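Local atomic coordinates of ionotropic glutamate receptor bacterial homologue (Nostoc punctiforme, PDB entry 2PYY), a protein that binds L-glutamate in the ligand-binding core of a bacterial ionotropic glutamate receptor homologue and probably couples that binding to channel opening. Residues Gly89-Val94 with Glu175-Leu181. Numbering follows the deposited sequence.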
ATOM      1  N   GLY B  89      10.167  -3.104  -1.261  1.00 19.30           N
ATOM      2  CA  GLY B  89       9.114  -3.990  -1.716  1.00 19.78           C
ATOM      3  C   GLY B  89       9.044  -5.274  -0.917  1.00 20.44           C
ATOM      4  O   GLY B  89       9.947  -5.584  -0.141  1.00 22.40           O
ATOM      5  N   LEU B  90       7.974  -6.035  -1.110  1.00 20.35           N
ATOM      6  CA  LEU B  90       7.806  -7.292  -0.392  1.00 21.00           C
ATOM      7  C   LEU B  90       8.550  -8.412  -1.091  1.00 23.08           C
ATOM      8  O   LEU B  90       8.646  -8.434  -2.320  1.00 22.17           O
ATOM      9  CB  LEU B  90       6.326  -7.647  -0.303  1.00 20.63           C
ATOM     10  CG  LEU B  90       5.409  -6.547   0.231  1.00 19.72           C
ATOM     11  CD1 LEU B  90       3.961  -7.009   0.164  1.00 18.73           C
ATOM     12  CD2 LEU B  90       5.808  -6.193   1.652  1.00 20.83           C
ATOM     13  N   GLN B  91       9.075  -9.342  -0.308  1.00 24.07           N
ATOM     14  CA  GLN B  91       9.791 -10.474  -0.866  1.00 26.17           C
ATOM     15  C   GLN B  91       9.571 -11.691   0.022  1.00 26.01           C
ATOM     16  O   GLN B  91       9.196 -11.559   1.187  1.00 24.95           O
ATOM     17  CB  GLN B  91      11.280 -10.151  -0.976  1.00 31.10           C
ATOM     18  CG  GLN B  91      12.058 -11.111  -1.861  1.00 33.01           C
ATOM     19  CD  GLN B  91      13.239 -10.438  -2.530  1.00 36.29           C
ATOM     20  OE1 GLN B  91      14.020  -9.748  -1.874  1.00 38.08           O
ATOM     21  NE2 GLN B  91      13.379 -10.634  -3.844  1.00 38.33           N
ATOM     22  N   ILE B  92       9.810 -12.871  -0.537  1.00 25.43           N
ATOM     23  CA  ILE B  92       9.621 -14.116   0.189  1.00 25.47           C
ATOM     24  C   ILE B  92      10.924 -14.642   0.794  1.00 24.85           C
ATOM     25  O   ILE B  92      11.999 -14.492   0.208  1.00 24.38           O
ATOM     26  CB  ILE B  92       9.029 -15.213  -0.741  1.00 24.92           C
ATOM     27  CG1 ILE B  92       7.767 -14.693  -1.440  1.00 25.81           C
ATOM     28  CG2 ILE B  92       8.695 -16.449   0.066  1.00 26.88           C
ATOM     29  CD1 ILE B  92       7.180 -15.654  -2.467  1.00 24.32           C
ATOM     30  N   MET B  93      10.814 -15.246   1.977  1.00 23.05           N
ATOM     31  CA  MET B  93      11.948 -15.836   2.683  1.00 23.10           C
ATOM     32  C   MET B  93      11.505 -17.157   3.314  1.00 26.52           C
ATOM     33  O   MET B  93      10.485 -17.209   4.003  1.00 25.51           O
ATOM     34  CB  MET B  93      12.462 -14.897   3.781  1.00 22.31           C
ATOM     35  CG  MET B  93      13.596 -15.487   4.609  1.00 22.29           C
ATOM     36  SD  MET B  93      14.317 -14.348   5.825  1.00 24.44           S
ATOM     37  CE  MET B  93      13.084 -14.477   7.194  1.00 22.02           C
ATOM     38  N   VAL B  94      12.262 -18.224   3.066  1.00 29.24           N
ATOM     39  CA  VAL B  94      11.937 -19.540   3.618  1.00 32.07           C
ATOM     40  C   VAL B  94      13.167 -20.143   4.281  1.00 33.79           C
ATOM     41  O   VAL B  94      14.266 -19.607   4.155  1.00 34.32           O
ATOM     42  CB  VAL B  94      11.440 -20.511   2.517  1.00 31.61           C
ATOM     43  CG1 VAL B  94      10.157 -19.980   1.875  1.00 32.64           C
ATOM     44  CG2 VAL B  94      12.513 -20.699   1.464  1.00 32.32           C
ATOM     45  N   GLU B 175      16.798 -18.346   3.740  1.00 39.41           N
ATOM     46  CA  GLU B 175      17.072 -18.008   2.348  1.00 37.66           C
ATOM     47  C   GLU B 175      15.956 -17.160   1.736  1.00 36.35           C
ATOM     48  O   GLU B 175      14.776 -17.372   2.019  1.00 34.53           O
ATOM     49  CB  GLU B 175      17.265 -19.293   1.522  1.00 39.62           C
ATOM     50  CG  GLU B 175      17.423 -19.065   0.015  1.00 39.00           C
ATOM     51  CD  GLU B 175      17.609 -20.357  -0.786  1.00 39.85           C
ATOM     52  OE1 GLU B 175      17.764 -20.267  -2.020  1.00 38.83           O
ATOM     53  OE2 GLU B 175      17.601 -21.456  -0.191  1.00 39.28           O
ATOM     54  N   ILE B 176      16.340 -16.192   0.905  1.00 35.30           N
ATOM     55  CA  ILE B 176      15.387 -15.312   0.232  1.00 35.46           C
ATOM     56  C   ILE B 176      15.151 -15.860  -1.167  1.00 35.36           C
ATOM     57  O   ILE B 176      16.101 -16.188  -1.876  1.00 35.16           O
ATOM     58  CB  ILE B 176      15.934 -13.870   0.123  1.00 36.81           C
ATOM     59  CG1 ILE B 176      16.082 -13.271   1.521  1.00 37.13           C
ATOM     60  CG2 ILE B 176      15.005 -13.016  -0.743  1.00 36.10           C
ATOM     61  CD1 ILE B 176      16.647 -11.872   1.541  1.00 39.73           C
ATOM     62  N   VAL B 177      13.885 -15.948  -1.569  1.00 34.88           N
ATOM     63  CA  VAL B 177      13.549 -16.497  -2.874  1.00 35.21           C
ATOM     64  C   VAL B 177      12.603 -15.640  -3.707  1.00 36.64           C
ATOM     65  O   VAL B 177      11.832 -14.833  -3.180  1.00 36.65           O
ATOM     66  CB  VAL B 177      12.915 -17.902  -2.731  1.00 35.75           C
ATOM     67  CG1 VAL B 177      12.810 -18.571  -4.097  1.00 35.10           C
ATOM     68  CG2 VAL B 177      13.752 -18.757  -1.784  1.00 33.35           C
ATOM     69  N   GLY B 178      12.676 -15.834  -5.021  1.00 36.55           N
ATOM     70  CA  GLY B 178      11.828 -15.106  -5.943  1.00 37.40           C
ATOM     71  C   GLY B 178      12.145 -13.630  -6.039  1.00 37.99           C
ATOM     72  O   GLY B 178      13.025 -13.119  -5.347  1.00 37.24           O
ATOM     73  N   SER B 179      11.423 -12.946  -6.916  1.00 39.30           N
ATOM     74  CA  SER B 179      11.605 -11.513  -7.111  1.00 40.29           C
ATOM     75  C   SER B 179      10.669 -10.755  -6.180  1.00 39.19           C
ATOM     76  O   SER B 179       9.946 -11.358  -5.383  1.00 39.54           O
ATOM     77  CB  SER B 179      11.309 -11.151  -8.565  1.00 42.22           C
ATOM     78  OG  SER B 179      10.120 -11.777  -9.027  1.00 43.59           O
ATOM     79  N   ILE B 180      10.680  -9.432  -6.277  1.00 37.83           N
ATOM     80  CA  ILE B 180       9.817  -8.618  -5.435  1.00 36.46           C
ATOM     81  C   ILE B 180       8.365  -8.882  -5.817  1.00 35.79           C
ATOM     82  O   ILE B 180       7.999  -8.791  -6.987  1.00 35.50           O
ATOM     83  CB  ILE B 180      10.125  -7.116  -5.615  1.00 36.47           C
ATOM     84  CG1 ILE B 180      11.640  -6.884  -5.540  1.00 35.56           C
ATOM     85  CG2 ILE B 180       9.406  -6.310  -4.546  1.00 35.70           C
ATOM     86  CD1 ILE B 180      12.288  -7.407  -4.274  1.00 34.86           C
ATOM     87  N   LEU B 181       7.549  -9.214  -4.821  1.00 35.71           N
ATOM     88  CA  LEU B 181       6.133  -9.512  -5.019  1.00 35.18           C
ATOM     89  C   LEU B 181       5.362  -8.253  -5.389  1.00 35.05           C
ATOM     90  O   LEU B 181       4.451  -8.284  -6.215  1.00 34.55           O
ATOM     91  CB  LEU B 181       5.551 -10.106  -3.737  1.00 34.82           C
ATOM     92  CG  LEU B 181       6.406 -11.178  -3.062  1.00 35.60           C
ATOM     93  CD1 LEU B 181       5.785 -11.572  -1.728  1.00 34.74           C
ATOM     94  CD2 LEU B 181       6.528 -12.380  -3.970  1.00 35.54           C
TER
HETATM   95  O   HOH W   1       9.773 -13.284  -3.594  1.00 30.72           O
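Val94 and Glu175 form an antiparallel hydrogen-bonded pair in the mixed sheet of one lobe of this periplasmic-binding-protein-like, two-lobed core. Val94 N donates to Glu175 O at 2.9 Å, and Glu175 N returns a bond to Val94 O. Val177 N then reaches Ile92 O at 3.0 Å, from above the carbonyl plane. Past Val177, segment 175-181 turns a corner at Gly178 and Ser179, away from strand 86-94. It rejoins where Leu181 N donates to Leu90 O at 2.8 Å.

A water bridges the two segments here. It accepts from Ile92 N and donates to Val177 O and Ser179 O, in place of direct pairing. Gln91 also spans this break. Its CG lies anti to the backbone N (chi1 -165°), and the extended chain carries NE2 to Gly178 O in a weak, bent bond of 2.9 Å. The flat amide is sandwiched between Ile176 CG2 and Ile180 CD1, one methyl over each face, each 3.6 Å from Gln91 CD. With an alanine here Gly178 O would probably lose this donor and a gap would open between the two methyls.

On the face of Ile92, Val94 and Val177 the contacts are apolar. Val94 CG2 meets Val177 CG2 at 4.0 Å. Leu90 touches helix 122-129, its side chain about 6 Å from the bound glutamate. The Leu181 side chain lies nearly perpendicular to that of Ile92, Leu181 CD2 3.6 Å from Ile92 CG1.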